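Local coordinates for protein type C neurotoxin (Clostridium botulinum, PDB 3PME) that probably binds gangliosides and phospholipid at the neuronal membrane, as the receptor-binding domain of a mosaic C/D botulinum neurotoxin, at residues 78-83 / 188-193; 85-90 / 103-108. All coordinates share one frame; numbering follows the deposited sequence.

Contact 1 of 2, residues 78-83 / 188-193; sequences SKDLTN and DENQML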
loop_
_atom_site.group_PDB
_atom_site.type_symbol
_atom_site.label_atom_id
_atom_site.label_comp_id
_atom_site.label_asym_id
_atom_site.label_seq_id
_atom_site.Cartn_x
_atom_site.Cartn_y
_atom_site.Cartn_z
ATOM N N SER A 78 -3.984 3.119 10.770
ATOM C CA SER A 78 -4.514 1.843 11.243
ATOM C C SER A 78 -6.037 1.776 11.210
ATOM O O SER A 78 -6.727 2.797 11.232
ATOM C CB SER A 78 -3.997 1.530 12.652
ATOM O OG SER A 78 -4.697 2.272 13.642
ATOM N N LYS A 79 -6.559 0.560 11.146
ATOM C CA LYS A 79 -8.001 0.359 11.163
ATOM C C LYS A 79 -8.652 0.969 12.403
ATOM O O LYS A 79 -9.676 1.648 12.298
ATOM C CB LYS A 79 -8.332 -1.135 11.068
ATOM C CG LYS A 79 -9.813 -1.439 11.264
ATOM C CD LYS A 79 -10.132 -2.934 11.093
ATOM C CE LYS A 79 -9.359 -3.793 12.072
ATOM N NZ LYS A 79 -9.777 -5.230 12.022
ATOM N N ASP A 80 -8.073 0.742 13.578
ATOM C CA ASP A 80 -8.691 1.239 14.809
ATOM C C ASP A 80 -8.704 2.766 14.884
ATOM O O ASP A 80 -9.631 3.349 15.440
ATOM C CB ASP A 80 -8.033 0.645 16.058
ATOM C CG ASP A 80 -8.469 -0.792 16.326
ATOM O OD1 ASP A 80 -9.038 -1.424 15.421
ATOM O OD2 ASP A 80 -8.236 -1.288 17.448
ATOM N N LEU A 81 -7.682 3.413 14.321
ATOM C CA LEU A 81 -7.650 4.868 14.314
ATOM C C LEU A 81 -8.644 5.384 13.280
ATOM O O LEU A 81 -9.346 6.367 13.514
ATOM C CB LEU A 81 -6.241 5.365 14.011
ATOM C CG LEU A 81 -6.003 6.869 14.066
ATOM C CD1 LEU A 81 -6.633 7.439 15.322
ATOM C CD2 LEU A 81 -4.508 7.135 14.036
ATOM N N THR A 82 -8.722 4.699 12.143
ATOM C CA THR A 82 -9.632 5.072 11.061
ATOM C C THR A 82 -11.095 4.972 11.494
ATOM O O THR A 82 -11.923 5.809 11.129
ATOM C CB THR A 82 -9.402 4.177 9.829
ATOM O OG1 THR A 82 -8.062 4.374 9.354
ATOM C CG2 THR A 82 -10.394 4.509 8.712
ATOM N N ASN A 83 -11.387 3.946 12.287
ATOM C CA ASN A 83 -12.740 3.669 12.772
ATOM C C ASN A 83 -13.242 4.694 13.783
ATOM O O ASN A 83 -14.444 4.816 14.021
ATOM C CB ASN A 83 -12.778 2.264 13.386
ATOM C CG ASN A 83 -14.168 1.849 13.829
ATOM O OD1 ASN A 83 -15.112 1.852 13.034
ATOM N ND2 ASN A 83 -14.300 1.471 15.104
ATOM N N ASP A 188 -5.696 4.221 21.816
ATOM C CA ASP A 188 -5.566 2.826 22.236
ATOM C C ASP A 188 -4.357 2.169 21.570
ATOM O O ASP A 188 -3.776 2.725 20.637
ATOM C CB ASP A 188 -6.843 2.054 21.889
ATOM C CG ASP A 188 -8.101 2.724 22.433
ATOM O OD1 ASP A 188 -8.012 3.400 23.483
ATOM O OD2 ASP A 188 -9.180 2.575 21.812
ATOM N N GLU A 189 -3.987 0.978 22.037
ATOM C CA GLU A 189 -2.777 0.313 21.551
ATOM C C GLU A 189 -2.791 0.044 20.043
ATOM O O GLU A 189 -1.741 0.034 19.403
ATOM C CB GLU A 189 -2.514 -0.991 22.321
ATOM C CG GLU A 189 -3.628 -2.026 22.220
ATOM C CD GLU A 189 -3.284 -3.330 22.925
ATOM O OE1 GLU A 189 -2.081 -3.665 23.012
ATOM O OE2 GLU A 189 -4.216 -4.024 23.387
ATOM N N ASN A 190 -3.976 -0.176 19.483
ATOM C CA ASN A 190 -4.095 -0.483 18.059
ATOM C C ASN A 190 -4.262 0.767 17.196
ATOM O O ASN A 190 -4.438 0.681 15.981
ATOM C CB ASN A 190 -5.260 -1.439 17.817
ATOM C CG ASN A 190 -5.020 -2.814 18.410
ATOM O OD1 ASN A 190 -3.878 -3.267 18.518
ATOM N ND2 ASN A 190 -6.101 -3.491 18.787
ATOM N N GLN A 191 -4.233 1.929 17.831
ATOM C CA GLN A 191 -4.355 3.179 17.095
ATOM C C GLN A 191 -2.971 3.753 16.808
ATOM O O GLN A 191 -2.225 4.113 17.717
ATOM C CB GLN A 191 -5.244 4.166 17.859
ATOM C CG GLN A 191 -6.700 3.704 17.916
ATOM C CD GLN A 191 -7.604 4.646 18.683
ATOM O OE1 GLN A 191 -7.206 5.223 19.692
ATOM N NE2 GLN A 191 -8.836 4.794 18.211
ATOM N N MET A 192 -2.626 3.802 15.527
ATOM C CA MET A 192 -1.283 4.168 15.107
ATOM C C MET A 192 -1.326 4.580 13.643
ATOM O O MET A 192 -2.281 4.288 12.939
ATOM C CB MET A 192 -0.330 2.980 15.295
ATOM C CG MET A 192 -0.628 1.786 14.373
ATOM S SD MET A 192 0.195 0.262 14.878
ATOM C CE MET A 192 -0.669 -0.078 16.407
ATOM N N LEU A 193 -0.285 5.269 13.197
ATOM C CA LEU A 193 -0.153 5.596 11.786
ATOM C C LEU A 193 1.308 5.716 11.418
ATOM O O LEU A 193 2.176 5.877 12.285
ATOM C CB LEU A 193 -0.884 6.904 11.453
ATOM C CG LEU A 193 -0.329 8.196 12.052
ATOM C CD1 LEU A 193 0.729 8.812 11.165
ATOM C CD2 LEU A 193 -1.453 9.192 12.266
#
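Ser-78 carries the tight half of this contact, its hydroxyl wedged between the start of helix 79-82 and the backbone of 190-192. With chi1 at 78°, OG sits between its own backbone N and carbonyl carbon, where three bonds grip it: Ser-78 OG donates in plane to a lone pair of Asn-190 O at 2.8 Å, and accepts from Met-192 N and, as the helix N-cap, from Leu-81 N. The backbone adds a straight bond, Ser-78 N to Met-192 O, 3.0 Å. Beside it Leu-81, CG anti to the backbone N, brings CD2 to 4.1 Å from CD2 of Leu-193. The short helix follows strand 68-77 in the concanavalin-like N-terminal half of the domain, and the type I turn 188-191 leads into the neighbouring antiparallel strand 193-201. Gln-191, extended beyond CG, lies along the helix and sends NE2 to Asp-80 O at 3.2 Å; the bond is straight at 175°, yet the donor stands above the carbonyl plane. Gln-191 OE1 accepts from Asp-188 N, so both ends of the amide are held. The looser, more open side belongs to Asp-80 and Asn-190, which run alongside each other, carboxylate tilted 68° from amide, joined by a weak bond from ND2 to OD2.

Contact 2 of 2, residues 85-90 / 103-108; sequences HNEYTI and CIRNGN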
loop_
_atom_site.group_PDB
_atom_site.type_symbol
_atom_site.label_atom_id
_atom_site.label_comp_id
_atom_site.label_asym_id
_atom_site.label_seq_id
_atom_site.Cartn_x
_atom_site.Cartn_y
_atom_site.Cartn_z
ATOM N N HIS A 85 -14.478 8.055 15.494
ATOM C CA HIS A 85 -15.249 9.215 15.075
ATOM C C HIS A 85 -14.551 10.505 15.475
ATOM O O HIS A 85 -14.926 11.589 15.021
ATOM C CB HIS A 85 -16.642 9.185 15.714
ATOM C CG HIS A 85 -17.527 8.098 15.194
ATOM N ND1 HIS A 85 -17.548 6.831 15.736
ATOM C CD2 HIS A 85 -18.438 8.093 14.193
ATOM C CE1 HIS A 85 -18.427 6.089 15.086
ATOM N NE2 HIS A 85 -18.979 6.831 14.143
ATOM N N ASN A 86 -13.550 10.386 16.341
ATOM C CA ASN A 86 -12.881 11.548 16.921
ATOM C C ASN A 86 -11.944 12.261 15.942
ATOM O O ASN A 86 -11.663 11.754 14.849
ATOM C CB ASN A 86 -12.111 11.149 18.182
ATOM C CG ASN A 86 -12.999 10.485 19.226
ATOM O OD1 ASN A 86 -14.227 10.539 19.140
ATOM N ND2 ASN A 86 -12.377 9.843 20.212
ATOM N N GLU A 87 -11.482 13.442 16.346
ATOM C CA GLU A 87 -10.532 14.231 15.571
ATOM C C GLU A 87 -9.153 14.204 16.217
ATOM O O GLU A 87 -9.028 14.396 17.425
ATOM C CB GLU A 87 -11.011 15.680 15.463
ATOM C CG GLU A 87 -9.987 16.616 14.846
ATOM C CD GLU A 87 -10.481 18.046 14.797
ATOM O OE1 GLU A 87 -11.388 18.330 13.988
ATOM O OE2 GLU A 87 -9.969 18.879 15.574
ATOM N N TYR A 88 -8.124 13.956 15.413
ATOM C CA TYR A 88 -6.753 13.886 15.907
ATOM C C TYR A 88 -5.877 14.811 15.075
ATOM O O TYR A 88 -5.839 14.687 13.853
ATOM C CB TYR A 88 -6.204 12.454 15.792
ATOM C CG TYR A 88 -7.076 11.401 16.456
ATOM C CD1 TYR A 88 -6.816 10.968 17.745
ATOM C CD2 TYR A 88 -8.181 10.871 15.797
ATOM C CE1 TYR A 88 -7.624 10.018 18.360
ATOM C CE2 TYR A 88 -8.990 9.924 16.403
ATOM C CZ TYR A 88 -8.706 9.505 17.681
ATOM O OH TYR A 88 -9.522 8.569 18.283
ATOM N N THR A 89 -5.181 15.740 15.722
ATOM C CA THR A 89 -4.172 16.514 15.013
ATOM C C THR A 89 -2.926 15.652 14.863
ATOM O O THR A 89 -2.426 15.103 15.843
ATOM C CB THR A 89 -3.832 17.820 15.753
ATOM O OG1 THR A 89 -4.994 18.659 15.783
ATOM C CG2 THR A 89 -2.708 18.562 15.041
ATOM N N ILE A 90 -2.429 15.525 13.635
ATOM C CA ILE A 90 -1.282 14.673 13.353
ATOM C C ILE A 90 -0.020 15.474 13.022
ATOM O O ILE A 90 1.086 15.099 13.410
ATOM C CB ILE A 90 -1.587 13.746 12.161
ATOM C CG1 ILE A 90 -2.860 12.937 12.436
ATOM C CG2 ILE A 90 -0.391 12.852 11.844
ATOM C CD1 ILE A 90 -2.855 12.253 13.752
ATOM N N CYS A 103 -5.090 16.858 10.103
ATOM C CA CYS A 103 -5.826 16.054 11.082
ATOM C C CYS A 103 -6.406 14.802 10.450
ATOM O O CYS A 103 -6.539 14.703 9.231
ATOM C CB CYS A 103 -6.986 16.849 11.680
ATOM S SG CYS A 103 -6.534 18.438 12.366
ATOM N N ILE A 104 -6.763 13.851 11.308
ATOM C CA ILE A 104 -7.572 12.702 10.936
ATOM C C ILE A 104 -8.866 12.832 11.717
ATOM O O ILE A 104 -8.854 13.116 12.910
ATOM C CB ILE A 104 -6.881 11.384 11.344
ATOM C CG1 ILE A 104 -5.599 11.193 10.541
ATOM C CG2 ILE A 104 -7.821 10.193 11.186
ATOM C CD1 ILE A 104 -5.845 10.971 9.107
ATOM N N ARG A 105 -9.992 12.656 11.046
ATOM C CA ARG A 105 -11.260 12.743 11.743
ATOM C C ARG A 105 -12.285 11.839 11.091
ATOM O O ARG A 105 -12.595 11.987 9.910
ATOM C CB ARG A 105 -11.775 14.182 11.771
ATOM C CG ARG A 105 -13.154 14.298 12.383
ATOM C CD ARG A 105 -13.607 15.754 12.485
ATOM N NE ARG A 105 -13.377 16.504 11.254
ATOM C CZ ARG A 105 -14.126 16.393 10.162
ATOM N NH1 ARG A 105 -15.150 15.548 10.134
ATOM N NH2 ARG A 105 -13.843 17.118 9.089
ATOM N N ASN A 106 -12.793 10.890 11.872
ATOM C CA ASN A 106 -13.839 9.993 11.402
ATOM C C ASN A 106 -13.529 9.401 10.025
ATOM O O ASN A 106 -14.364 9.440 9.122
ATOM C CB ASN A 106 -15.180 10.742 11.370
ATOM C CG ASN A 106 -16.366 9.805 11.228
ATOM O OD1 ASN A 106 -16.283 8.630 11.580
ATOM N ND2 ASN A 106 -17.476 10.322 10.714
ATOM N N GLY A 107 -12.325 8.867 9.852
ATOM C CA GLY A 107 -11.990 8.191 8.612
ATOM C C GLY A 107 -11.730 9.120 7.438
ATOM O O GLY A 107 -11.735 8.698 6.293
ATOM N N ASN A 108 -11.503 10.390 7.747
ATOM C CA ASN A 108 -11.119 11.388 6.754
ATOM C C ASN A 108 -9.754 11.955 7.108
ATOM O O ASN A 108 -9.400 12.022 8.281
ATOM C CB ASN A 108 -12.119 12.553 6.734
ATOM C CG ASN A 108 -13.493 12.151 6.224
ATOM O OD1 ASN A 108 -13.792 12.289 5.036
ATOM N ND2 ASN A 108 -14.336 11.658 7.125
#
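Glu-87 and Arg-105 pass each other at a slant on one face of a two-stranded antiparallel pairing, the carboxylate and guanidinium planes turned 61° apart. Both have CG anti to the backbone N; Glu-87 stays extended, whereas Arg-105 bends at chi3, so that OE1 comes in at the guanidinium edge. Glu-87 OE1 lies 3.8 Å from Arg-105 NE, a long salt bridge; the stronger partner of the arginine is Glu-110, which pairs with NH2. Further along this face Cys-103 sets SG 3.8 Å from Thr-89 OG1. Strands 87-90 and 103-105 run at 162° to each other, and the hydrogen-bonded pair Tyr-88/Ile-104 exchanges two backbone bonds, Tyr-88 N to Ile-104 O at 2.7 Å and Ile-104 N to Tyr-88 O at 2.8 Å. They belong to the antiparallel sheet of the concanavalin-like N-terminal half that holds 87-90, 100-105 and 108-114, where the type I' turn 105-108 forms a beta hairpin by turning strand 100-105 into 108-114. On the opposite, buried face the Tyr-88 ring presents its edge to Ile-104 O, CD2 at 3.7 Å, while its OH is hydrogen-bonded to Ser-84 OG. Ile-90 and Ile-104 meet there at an angle, CG1 to CG1. At the exposed end Asn-106 N donates to Asn-86 O from above the carbonyl plane. The His-85 ring and the Asn-106 amide run alongside each other, tilted by 28°, and Asn-106 OD1 approaches the ring obliquely, 3.4 Å from His-85 CD2.

From the N terminus, the chain leaves strand 68-77, makes helix 79-82 and enters strand 87-90, so contacts 1 and 2 begin almost consecutively. Contact 2 closes first, when strand 100-105 returns alongside 87-90, pairing two strands of one sheet. The chain then runs through strands 108-114 to 178-181 before 188-193 comes back to the helix, and the wide loop closed by contact 1 therefore encloses contact 2. Contact 1 ties the helix to the start of strand 193-201, in the sheet that also contains 68-77. Packing between the contacts brings the two sheets together: Leu-81 CD1 lies 3.6 Å from Tyr-88 CE2, and Leu-193 CD2 3.7 Å from Ile-90 CD1.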